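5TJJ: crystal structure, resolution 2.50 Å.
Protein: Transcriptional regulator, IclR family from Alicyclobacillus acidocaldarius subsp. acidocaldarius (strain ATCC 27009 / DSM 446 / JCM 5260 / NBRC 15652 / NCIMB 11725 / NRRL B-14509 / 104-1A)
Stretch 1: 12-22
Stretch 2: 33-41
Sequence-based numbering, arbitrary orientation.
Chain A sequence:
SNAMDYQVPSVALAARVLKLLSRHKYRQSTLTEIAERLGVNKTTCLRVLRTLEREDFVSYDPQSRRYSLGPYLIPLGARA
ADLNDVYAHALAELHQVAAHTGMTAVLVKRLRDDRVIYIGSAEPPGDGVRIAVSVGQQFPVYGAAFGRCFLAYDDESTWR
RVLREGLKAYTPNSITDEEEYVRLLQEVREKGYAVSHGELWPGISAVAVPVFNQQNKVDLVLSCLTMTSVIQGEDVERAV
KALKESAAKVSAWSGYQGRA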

# COMPACT_ATOMS: atom_id res chain seq x y z
N ALA A 12 17.61 7.95 -0.29
CA ALA A 12 17.84 6.59 -0.82
C ALA A 12 18.03 5.58 0.30
O ALA A 12 17.59 4.45 0.18
CB ALA A 12 19.04 6.57 -1.76
N LEU A 13 18.70 5.98 1.38
CA LEU A 13 18.97 5.10 2.53
C LEU A 13 17.69 4.91 3.35
O LEU A 13 17.39 3.82 3.81
CB LEU A 13 20.11 5.66 3.39
CG LEU A 13 20.46 4.90 4.69
CD1 LEU A 13 20.99 3.51 4.38
CD2 LEU A 13 21.45 5.68 5.54
N ALA A 14 16.93 5.99 3.53
CA ALA A 14 15.62 5.89 4.19
C ALA A 14 14.77 4.82 3.50
O ALA A 14 14.23 3.94 4.16
CB ALA A 14 14.91 7.24 4.19
N ALA A 15 14.72 4.87 2.17
CA ALA A 15 13.97 3.89 1.39
C ALA A 15 14.49 2.47 1.59
O ALA A 15 13.69 1.56 1.74
CB ALA A 15 14.01 4.25 -0.07
N ARG A 16 15.81 2.29 1.59
CA ARG A 16 16.41 0.97 1.81
C ARG A 16 16.08 0.43 3.22
O ARG A 16 15.82 -0.75 3.41
CB ARG A 16 17.94 0.98 1.60
CG ARG A 16 18.42 1.09 0.16
CD ARG A 16 19.95 1.14 0.12
NE ARG A 16 20.54 -0.19 0.31
CZ ARG A 16 21.76 -0.46 0.80
NH1 ARG A 16 22.57 0.50 1.19
NH2 ARG A 16 22.17 -1.72 0.91
N VAL A 17 16.11 1.32 4.21
CA VAL A 17 15.77 0.97 5.58
C VAL A 17 14.34 0.46 5.64
O VAL A 17 14.09 -0.60 6.23
CB VAL A 17 16.00 2.18 6.51
CG1 VAL A 17 15.27 2.02 7.85
CG2 VAL A 17 17.49 2.37 6.74
N LEU A 18 13.42 1.17 5.00
CA LEU A 18 12.02 0.78 5.06
C LEU A 18 11.74 -0.49 4.29
O LEU A 18 10.94 -1.33 4.73
CB LEU A 18 11.12 1.90 4.57
CG LEU A 18 11.17 3.17 5.42
CD1 LEU A 18 10.44 4.30 4.71
CD2 LEU A 18 10.57 2.92 6.79
N LYS A 19 12.42 -0.66 3.16
CA LYS A 19 12.31 -1.92 2.42
C LYS A 19 12.81 -3.10 3.22
O LYS A 19 12.23 -4.16 3.14
CB LYS A 19 13.02 -1.84 1.07
CG LYS A 19 12.27 -0.94 0.12
CD LYS A 19 13.01 -0.62 -1.18
CE LYS A 19 12.30 0.54 -1.86
NZ LYS A 19 12.73 0.76 -3.26
N LEU A 20 13.86 -2.92 4.01
CA LEU A 20 14.41 -3.98 4.85
C LEU A 20 13.46 -4.35 5.98
O LEU A 20 13.22 -5.54 6.23
CB LEU A 20 15.76 -3.58 5.44
CG LEU A 20 16.40 -4.64 6.32
CD1 LEU A 20 16.88 -5.83 5.49
CD2 LEU A 20 17.57 -4.06 7.10
N LEU A 21 12.93 -3.35 6.67
CA LEU A 21 12.00 -3.59 7.78
C LEU A 21 10.66 -4.22 7.38
O LEU A 21 9.89 -4.62 8.24
CB LEU A 21 11.77 -2.31 8.58
CG LEU A 21 13.05 -1.80 9.30
CD1 LEU A 21 12.75 -0.49 10.00
CD2 LEU A 21 13.59 -2.83 10.29
N SER A 22 10.39 -4.30 6.08
CA SER A 22 9.19 -4.88 5.56
C SER A 22 9.36 -6.36 5.29
O SER A 22 8.42 -7.00 4.87
CB SER A 22 8.78 -4.15 4.26
OG SER A 22 9.59 -4.53 3.16
N GLU A 33 21.99 -4.80 13.54
CA GLU A 33 21.50 -5.69 12.49
C GLU A 33 21.18 -4.91 11.20
O GLU A 33 21.58 -5.31 10.10
CB GLU A 33 20.28 -6.45 13.00
CG GLU A 33 20.55 -7.41 14.16
CD GLU A 33 19.29 -8.01 14.78
OE1 GLU A 33 18.22 -7.34 14.74
OE2 GLU A 33 19.37 -9.15 15.30
N ILE A 34 20.50 -3.77 11.34
CA ILE A 34 20.19 -2.91 10.19
C ILE A 34 21.45 -2.42 9.47
O ILE A 34 21.58 -2.58 8.23
CB ILE A 34 19.31 -1.70 10.57
CG1 ILE A 34 17.92 -2.19 10.99
CG2 ILE A 34 19.17 -0.75 9.38
CD1 ILE A 34 17.07 -1.15 11.68
N ALA A 35 22.35 -1.80 10.22
CA ALA A 35 23.58 -1.24 9.65
C ALA A 35 24.47 -2.31 9.00
O ALA A 35 24.99 -2.11 7.90
CB ALA A 35 24.34 -0.47 10.71
N GLU A 36 24.61 -3.46 9.65
CA GLU A 36 25.37 -4.55 9.08
C GLU A 36 24.71 -5.10 7.81
O GLU A 36 25.40 -5.32 6.82
CB GLU A 36 25.69 -5.65 10.12
CG GLU A 36 26.89 -5.29 11.01
CD GLU A 36 27.03 -6.18 12.24
OE1 GLU A 36 26.04 -6.84 12.66
OE2 GLU A 36 28.14 -6.23 12.82
N ARG A 37 23.39 -5.28 7.81
CA ARG A 37 22.69 -5.85 6.66
C ARG A 37 22.73 -4.93 5.43
O ARG A 37 22.83 -5.41 4.30
CB ARG A 37 21.24 -6.18 7.01
CG ARG A 37 20.46 -6.91 5.92
CD ARG A 37 21.13 -8.23 5.54
NE ARG A 37 20.16 -9.13 4.93
CZ ARG A 37 19.90 -9.23 3.63
NH1 ARG A 37 20.60 -8.53 2.73
NH2 ARG A 37 18.96 -10.08 3.22
N LEU A 38 22.63 -3.62 5.65
CA LEU A 38 22.73 -2.66 4.56
C LEU A 38 24.17 -2.35 4.16
O LEU A 38 24.39 -1.83 3.07
CB LEU A 38 22.00 -1.36 4.93
CG LEU A 38 20.54 -1.49 5.30
CD1 LEU A 38 19.96 -0.14 5.69
CD2 LEU A 38 19.76 -2.12 4.15
N GLY A 39 25.14 -2.64 5.02
CA GLY A 39 26.53 -2.28 4.77
C GLY A 39 26.77 -0.78 4.85
O GLY A 39 27.55 -0.23 4.07
N VAL A 40 26.09 -0.12 5.80
CA VAL A 40 26.24 1.31 6.03
C VAL A 40 26.74 1.53 7.44
O VAL A 40 26.50 0.74 8.35
CB VAL A 40 24.91 2.04 5.78
CG1 VAL A 40 24.96 3.51 6.22
CG2 VAL A 40 24.55 1.92 4.30
N ASN A 41 27.50 2.61 7.61
CA ASN A 41 27.97 3.05 8.91
C ASN A 41 26.79 3.25 9.89
O ASN A 41 25.81 3.91 9.55
CB ASN A 41 28.77 4.34 8.68
CG ASN A 41 28.91 5.16 9.91
OD1 ASN A 41 27.99 5.89 10.30
ND2 ASN A 41 30.07 5.08 10.55

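Stretch 1 is mostly helix, and so is 33-38; both helices begin earlier in the chain. Their axes come within 11.0 Å and their N-to-C directions differ by 108°, so the helices cross steeply. The contact buries 468 Å², counting both sides. Most of it is apolar: leucine, valine and isoleucine side chains meet in van der Waals packing that shields them from water. There is one hydrogen bond, at the C-terminal end of the second helix.

L13 is the first residue of stretch 1 to touch stretch 2. Its CA-to-CB bond points sideways, but the end of its side chain comes nearer. L13 CD1 lies 4.0 Å from L38 CD1 and 3.9 Å from V40 CG2. The contact therefore reaches past the helix into the loop.

The CA-to-CB bond of R16 points toward stretch 2, and its side chain supplies the polar link. R16 NH2 donates a hydrogen bond to L38 O at 3.1 Å. Carbonyls in the last turn of a helix generally lack the usual i+4 amide partner, so L38 O can accept from the charged guanidinium. G39, with positive phi, is the first residue to leave helical geometry. L38 CB lies over one face of the guanidinium, 4.0 Å from R16 NH2. V40 CG2 is also near, 4.0 Å from R16 NH1.

V17 is buried. V17 CG2 packs 3.7 Å from L38 CD1 and, more loosely, 4.4 Å from I34 CG2. Here the backbones are also near: V17 CA and I34 CA are 7.5 Å apart.

The CA-to-CB bond of L20 points toward stretch 2, and its side chain meets three residues there. L20 CD2 is 4.3 Å from I34 CG1 and 4.2 Å from L38 CD2. L20 CD1 contacts the aliphatic part of an arginine, 3.8 Å from R37 CG.

L21 adds one apolar contact, with L21 CD2 4.1 Å from I34 CD1.

L38 is the centre of the packing. Its side chain is a knob in a hole formed by L13, R16, V17 and L20.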